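Local coordinates for A197 (Sulfolobus turreted icosahedral virus, PDB 2C0N), which acts as a viral glycosyltransferase with the GT-A fold, probably transferring sugar from an activated donor to an acceptor, at the interface of chains A and B. Numbering follows the deposited sequence. Chains: chain A/B, A197.

Contact 1: the interface of chains A and B. Residues chain A 9, 11-12, 30-32; chain B 15, 190-192.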
# COMPACT_ATOMS: atom_id res chain seq x y z
N SER A 9 -8.09 1.69 7.63
CA SER A 9 -7.92 2.59 6.48
C SER A 9 -9.22 3.10 5.93
O SER A 9 -10.29 2.62 6.32
CB SER A 9 -7.14 1.87 5.38
OG SER A 9 -8.01 1.15 4.59
N GLY A 11 -9.37 2.84 2.57
CA GLY A 11 -9.27 2.11 1.31
C GLY A 11 -7.96 2.30 0.56
O GLY A 11 -7.76 1.70 -0.50
N SER A 12 -7.06 3.11 1.10
CA SER A 12 -5.73 3.22 0.52
C SER A 12 -4.71 3.37 1.62
O SER A 12 -5.06 3.74 2.77
CB SER A 12 -5.66 4.38 -0.44
OG SER A 12 -5.73 5.60 0.26
N ILE A 30 -4.73 -4.71 6.95
CA ILE A 30 -5.21 -3.38 6.64
C ILE A 30 -6.72 -3.49 6.47
O ILE A 30 -7.19 -4.25 5.66
CB ILE A 30 -4.62 -2.81 5.35
CG1 ILE A 30 -3.10 -2.88 5.38
CG2 ILE A 30 -5.00 -1.34 5.22
CD1 ILE A 30 -2.46 -2.65 4.07
N LEU A 31 -7.47 -2.74 7.26
CA LEU A 31 -8.91 -2.89 7.33
C LEU A 31 -9.52 -1.93 6.32
O LEU A 31 -9.21 -0.73 6.34
CB LEU A 31 -9.41 -2.59 8.74
CG LEU A 31 -8.80 -3.54 9.79
CD1 LEU A 31 -8.67 -2.89 11.13
CD2 LEU A 31 -9.61 -4.75 9.87
N SER A 32 -10.38 -2.46 5.45
CA SER A 32 -11.17 -1.66 4.54
C SER A 32 -12.16 -0.81 5.28
O SER A 32 -12.42 -1.01 6.46
CB SER A 32 -11.91 -2.54 3.54
OG SER A 32 -10.97 -3.02 2.63
N LEU B 15 -6.22 -0.47 -1.59
CA LEU B 15 -6.13 -1.79 -1.00
C LEU B 15 -6.16 -2.92 -2.00
O LEU B 15 -5.40 -3.90 -1.88
CB LEU B 15 -7.22 -1.98 0.07
CG LEU B 15 -6.73 -1.81 1.52
CD1 LEU B 15 -6.08 -0.46 1.80
CD2 LEU B 15 -7.87 -2.13 2.48
N ASN B 190 -14.36 -4.76 -1.30
CA ASN B 190 -14.20 -4.05 -0.03
C ASN B 190 -13.65 -4.95 1.06
O ASN B 190 -13.91 -4.76 2.25
CB ASN B 190 -15.51 -3.37 0.41
CG ASN B 190 -15.30 -2.24 1.44
OD1 ASN B 190 -14.38 -1.38 1.35
ND2 ASN B 190 -16.17 -2.22 2.43
N ASP B 191 -12.82 -5.90 0.67
CA ASP B 191 -12.18 -6.79 1.62
C ASP B 191 -11.00 -6.13 2.30
O ASP B 191 -10.35 -5.22 1.76
CB ASP B 191 -11.68 -8.04 0.91
CG ASP B 191 -12.79 -8.99 0.54
OD1 ASP B 191 -13.97 -8.76 0.89
OD2 ASP B 191 -12.46 -10.02 -0.11
N HIS B 192 -10.69 -6.63 3.50
CA HIS B 192 -9.43 -6.27 4.20
C HIS B 192 -8.30 -6.95 3.49
O HIS B 192 -8.51 -7.91 2.73
CB HIS B 192 -9.51 -6.74 5.65
CG HIS B 192 -10.78 -6.36 6.34
ND1 HIS B 192 -11.27 -5.07 6.38
CD2 HIS B 192 -11.71 -7.13 6.96
CE1 HIS B 192 -12.42 -5.06 7.03
NE2 HIS B 192 -12.71 -6.30 7.39

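Contact 2: the interface of chains A and B. Residues chain A 176-177, 190; chain B 10-11, 33.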
# COMPACT_ATOMS: atom_id res chain seq x y z
N GLU A 176 -0.05 12.76 1.48
CA GLU A 176 0.78 11.60 1.18
C GLU A 176 2.25 11.84 1.45
O GLU A 176 3.01 10.87 1.50
CB GLU A 176 0.58 11.20 -0.27
CG GLU A 176 -0.81 10.78 -0.58
CD GLU A 176 -1.78 11.91 -0.94
OE1 GLU A 176 -1.47 13.11 -0.84
OE2 GLU A 176 -2.89 11.55 -1.36
N ARG A 177 2.66 13.11 1.61
CA ARG A 177 4.08 13.48 1.66
C ARG A 177 4.48 14.32 2.88
O ARG A 177 5.64 14.22 3.35
CB ARG A 177 4.45 14.29 0.40
CG ARG A 177 4.43 13.50 -0.87
CD ARG A 177 4.28 14.40 -2.16
NE ARG A 177 2.98 14.99 -2.10
CZ ARG A 177 1.86 14.43 -2.49
NH1 ARG A 177 1.82 13.25 -3.16
NH2 ARG A 177 0.74 15.09 -2.27
N ASN A 190 9.11 12.14 0.10
CA ASN A 190 8.60 11.94 -1.26
C ASN A 190 9.40 10.92 -2.04
O ASN A 190 9.50 10.97 -3.26
CB ASN A 190 8.48 13.27 -2.02
CG ASN A 190 7.51 13.20 -3.23
OD1 ASN A 190 6.39 12.63 -3.18
ND2 ASN A 190 7.94 13.81 -4.32
N MSE B 10 0.12 8.63 -7.05
CA MSE B 10 -0.04 9.99 -6.51
C MSE B 10 0.26 10.06 -5.02
O MSE B 10 -0.05 11.05 -4.36
CB MSE B 10 -1.43 10.52 -6.84
CG MSE B 10 -1.77 10.34 -8.31
SE MSE B 10 -0.94 11.78 -9.25
CE MSE B 10 -2.30 13.07 -8.98
N GLY B 11 0.95 9.02 -4.50
CA GLY B 11 1.40 8.97 -3.12
C GLY B 11 0.66 7.97 -2.23
O GLY B 11 0.99 7.83 -1.05
N ARG B 33 4.85 10.86 -6.37
CA ARG B 33 4.28 11.78 -7.30
C ARG B 33 5.39 12.65 -7.87
O ARG B 33 6.31 13.01 -7.16
CB ARG B 33 3.26 12.65 -6.57
CG ARG B 33 2.43 13.44 -7.49
CD ARG B 33 1.34 14.12 -6.73
NE ARG B 33 0.56 14.97 -7.62
CZ ARG B 33 -0.40 15.79 -7.24
NH1 ARG B 33 -0.74 15.90 -5.95
NH2 ARG B 33 -1.03 16.54 -8.16
O HOH W 1 3.97 11.30 -3.58
O HOH W 2 -1.22 13.43 -4.41

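Contact 3: the interface of chains A and B. Residues chain A 11-15, 176; chain B 11-14, 176.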
# COMPACT_ATOMS: atom_id res chain seq x y z
N GLY A 11 -9.37 2.84 2.57
CA GLY A 11 -9.27 2.11 1.31
C GLY A 11 -7.96 2.30 0.56
O GLY A 11 -7.76 1.70 -0.50
N SER A 12 -7.06 3.11 1.10
CA SER A 12 -5.73 3.22 0.52
C SER A 12 -4.71 3.37 1.62
O SER A 12 -5.06 3.74 2.77
CB SER A 12 -5.66 4.38 -0.44
OG SER A 12 -5.73 5.60 0.26
N VAL A 13 -3.44 3.11 1.26
CA VAL A 13 -2.32 3.30 2.17
C VAL A 13 -1.26 4.21 1.50
O VAL A 13 -0.82 3.93 0.39
CB VAL A 13 -1.68 1.97 2.53
CG1 VAL A 13 -0.55 2.15 3.52
CG2 VAL A 13 -2.74 1.06 3.19
N ARG A 14 -0.89 5.26 2.21
CA ARG A 14 0.13 6.20 1.73
C ARG A 14 1.50 5.50 1.63
O ARG A 14 1.82 4.60 2.43
CB ARG A 14 0.16 7.49 2.61
CG ARG A 14 0.53 7.31 4.07
CD ARG A 14 0.15 8.46 4.89
NE ARG A 14 -1.30 8.44 5.06
CZ ARG A 14 -2.12 9.43 4.82
NH1 ARG A 14 -1.67 10.61 4.57
NH2 ARG A 14 -3.42 9.24 4.96
N LEU A 15 2.31 5.97 0.69
CA LEU A 15 3.60 5.35 0.42
C LEU A 15 4.51 5.25 1.62
O LEU A 15 5.17 4.22 1.83
CB LEU A 15 4.31 6.08 -0.73
CG LEU A 15 4.21 5.37 -2.10
CD1 LEU A 15 2.77 5.12 -2.56
CD2 LEU A 15 5.03 6.12 -3.13
N GLU A 176 -0.05 12.76 1.48
CA GLU A 176 0.78 11.60 1.18
C GLU A 176 2.25 11.84 1.45
O GLU A 176 3.01 10.87 1.50
CB GLU A 176 0.58 11.20 -0.27
CG GLU A 176 -0.81 10.78 -0.58
CD GLU A 176 -1.78 11.91 -0.94
OE1 GLU A 176 -1.47 13.11 -0.84
OE2 GLU A 176 -2.89 11.55 -1.36
N GLY B 11 0.95 9.02 -4.50
CA GLY B 11 1.40 8.97 -3.12
C GLY B 11 0.66 7.97 -2.23
O GLY B 11 0.99 7.83 -1.05
N SER B 12 -0.31 7.27 -2.79
CA SER B 12 -0.96 6.20 -2.05
C SER B 12 -1.28 5.05 -2.99
O SER B 12 -1.33 5.25 -4.24
CB SER B 12 -2.20 6.69 -1.37
OG SER B 12 -3.20 6.98 -2.31
N VAL B 13 -1.52 3.88 -2.40
CA VAL B 13 -1.94 2.70 -3.14
C VAL B 13 -3.24 2.14 -2.54
O VAL B 13 -3.31 1.88 -1.34
CB VAL B 13 -0.87 1.62 -3.12
CG1 VAL B 13 -1.27 0.42 -3.94
CG2 VAL B 13 0.44 2.19 -3.72
N ARG B 14 -4.24 1.96 -3.39
CA ARG B 14 -5.54 1.41 -2.97
C ARG B 14 -5.37 -0.05 -2.52
O ARG B 14 -4.52 -0.80 -3.05
CB ARG B 14 -6.61 1.59 -4.09
CG ARG B 14 -6.34 0.88 -5.40
CD ARG B 14 -7.16 1.41 -6.50
NE ARG B 14 -6.62 2.71 -6.88
CZ ARG B 14 -7.29 3.83 -6.98
NH1 ARG B 14 -8.58 3.83 -6.92
NH2 ARG B 14 -6.65 4.95 -7.28
N GLU B 176 -11.59 3.64 -4.15
CA GLU B 176 -10.85 2.58 -3.49
C GLU B 176 -11.54 1.23 -3.58
O GLU B 176 -10.89 0.22 -3.31
CB GLU B 176 -10.63 2.95 -2.04
CG GLU B 176 -9.82 4.18 -1.86
CD GLU B 176 -10.58 5.50 -1.90
OE1 GLU B 176 -11.79 5.56 -2.20
OE2 GLU B 176 -9.94 6.51 -1.59
O HOH W 3 -7.43 7.07 -1.34
O HOH W 4 -4.23 9.34 -1.34

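Contact 1: the interface of chains A and B
B:Leu15, first residue of helix 15-23, pushes its isobutyl fork between A:Ile30 and the loop A:Ser9 to A:Ser12. Its CD1 branch sits 3.7 Å from A:Ile30 CG2, the branch methyl set anti to the backbone N, and on its other side touches the peptide carbon of A:Gly11. The CD2 branch turns toward A:Ser32, lying 3.9 Å from A:Ser32 CA. A:Ser9 OG borders both methyls but spends its polarity within its own chain: it donates to A:Leu31 O and accepts from A:Gly11 N, so it ties the loop to strand 28-31 and shapes the wall facing B:Leu15. Above this apolar centre, B:Leu15 N donates to A:Gly11 O at 2.9 Å. Farther out, B:His192 lies against the end of the strand. A:Leu31 CD2 stands over the middle of the imidazole, 3.9 Å from the ring centroid, a CH-pi contact on one face. The same ring is gripped at its edge, where ND1 accepts the backbone N-H of A:Ser32. Face and edge together fix the ring's rotation. At the rim A:Ser32 CB packs on B:Asn190 CG, and A:Ser32 OG points at B:Asp191 O at a doubtfully short separation. The histidine bond measures 2.9 Å from A:Ser32 N to B:His192 ND1, with the nitrogen exactly in the ring plane.

Contact 2: the interface of chains A and B
A:Arg177 reaches across to the backbone of B:Met10, a selenomethionine, and crosses the side chain of B:Arg33. From CB the chain leaves with CG anti to the carbonyl carbon (chi1 -68°), and A:Arg177 CG passes 3.9 Å from CG of A:Asn190 in its own chain. The chain runs on nearly extended to CD, then bends at chi3, which swings NE and the guanidinium toward the partner. A:Arg177 NH1 donates to B:Met10 O at 3.1 Å; that oxygen lies in the guanidinium plane, at its edge, although the donor stands well above the carbonyl plane. A:Arg177 NH1 also meets water 1 at 2.9 Å, again at the guanidinium edge. Water 1 is shared with A:Asn190 OD1 and with B:Arg33 N, 3.0 Å away. Water 2 sits between A:Arg177 NH1 and B:Met10 O, 2.7 Å from that oxygen, doubling the direct bond through solvent. NH1 touches CB and CD of B:Arg33, whose extended chain carries its own guanidinium past at 73° to the first. A:Arg177 NH2 makes a salt bridge to A:Glu176 OE1 at 3.3 Å. This may offset the like charge of B:Arg33 NH1, 4.1 Å from A:Arg177 NH2. A:Glu176 itself lays CB on B:Gly11 CA. The site joins the turn between strands 168-173 and 178-180 and the loop before strand 193-195 to two loops of chain B, one ahead of strand 12-14 and one after strand 28-31.

Contact 3: the interface of chains A and B
A:Val13 and B:Val13 pair backbone to backbone where the short strands 12-14 run antiparallel across the two-fold axis. Each valine N donates to the other's O, A:Val13 N to B:Val13 O at 2.9 Å and nearly straight (166° at the hydrogen), and the reverse bond matches it. Beside this pair of hydrogen bonds the strands lie close: A:Ser12 CB rests 3.9 Å from B:Arg14 CA, and its twin does the same. The ladder is extended by A:Leu15 N, which opens helix 15-23 and donates to B:Gly11 O. One face of the ribbon is apolar. There B:Val13 CG2, placed beside its backbone N by CG1 being anti to it (chi1 -178°), meets A:Leu15 CD1 at 3.9 Å. The other face is looser and wetter. The two Ser12 hydroxyls approach the axis but stay 3.9 Å apart, A:Ser12 OG to B:Ser12 OG, and each turns to a water instead. A:Ser12 OG is 2.8 Å from water 3, which goes on to the carboxylate OE2 of B:Glu176 at 2.6 Å; water 4 links B:Ser12 OG to A:Glu176 OE2 in the two-fold-related bridge. Serine and glutamate of opposite chains are thus joined through solvent, probably a more adaptable link than the direct backbone bonds. The strand pair forms the centre of the dimer seen in the crystal, and if that dimer persists in solution it would join the two glycosyltransferase subunits through a continuous ribbon.

Contact 3 lies on the two-fold axis, with contact 1 and contact 2 to either side: its C-alpha centre is about 10 Å from that of contact 1 and about 9 Å from that of contact 2, while the centres of contacts 1 and 2 are about 19 Å apart. A:Gly11 and A:Ser12 belong to contacts 1 and 3, A:Glu176 and B:Gly11 to contacts 2 and 3. The Gly11 loop, from one chain or the other, therefore takes part in all three. Since symmetry repeats each contact with the chains exchanged, central strand pairing and flanking loop contacts form one continuous interface, consistent with, though not proof of, a stable dimer.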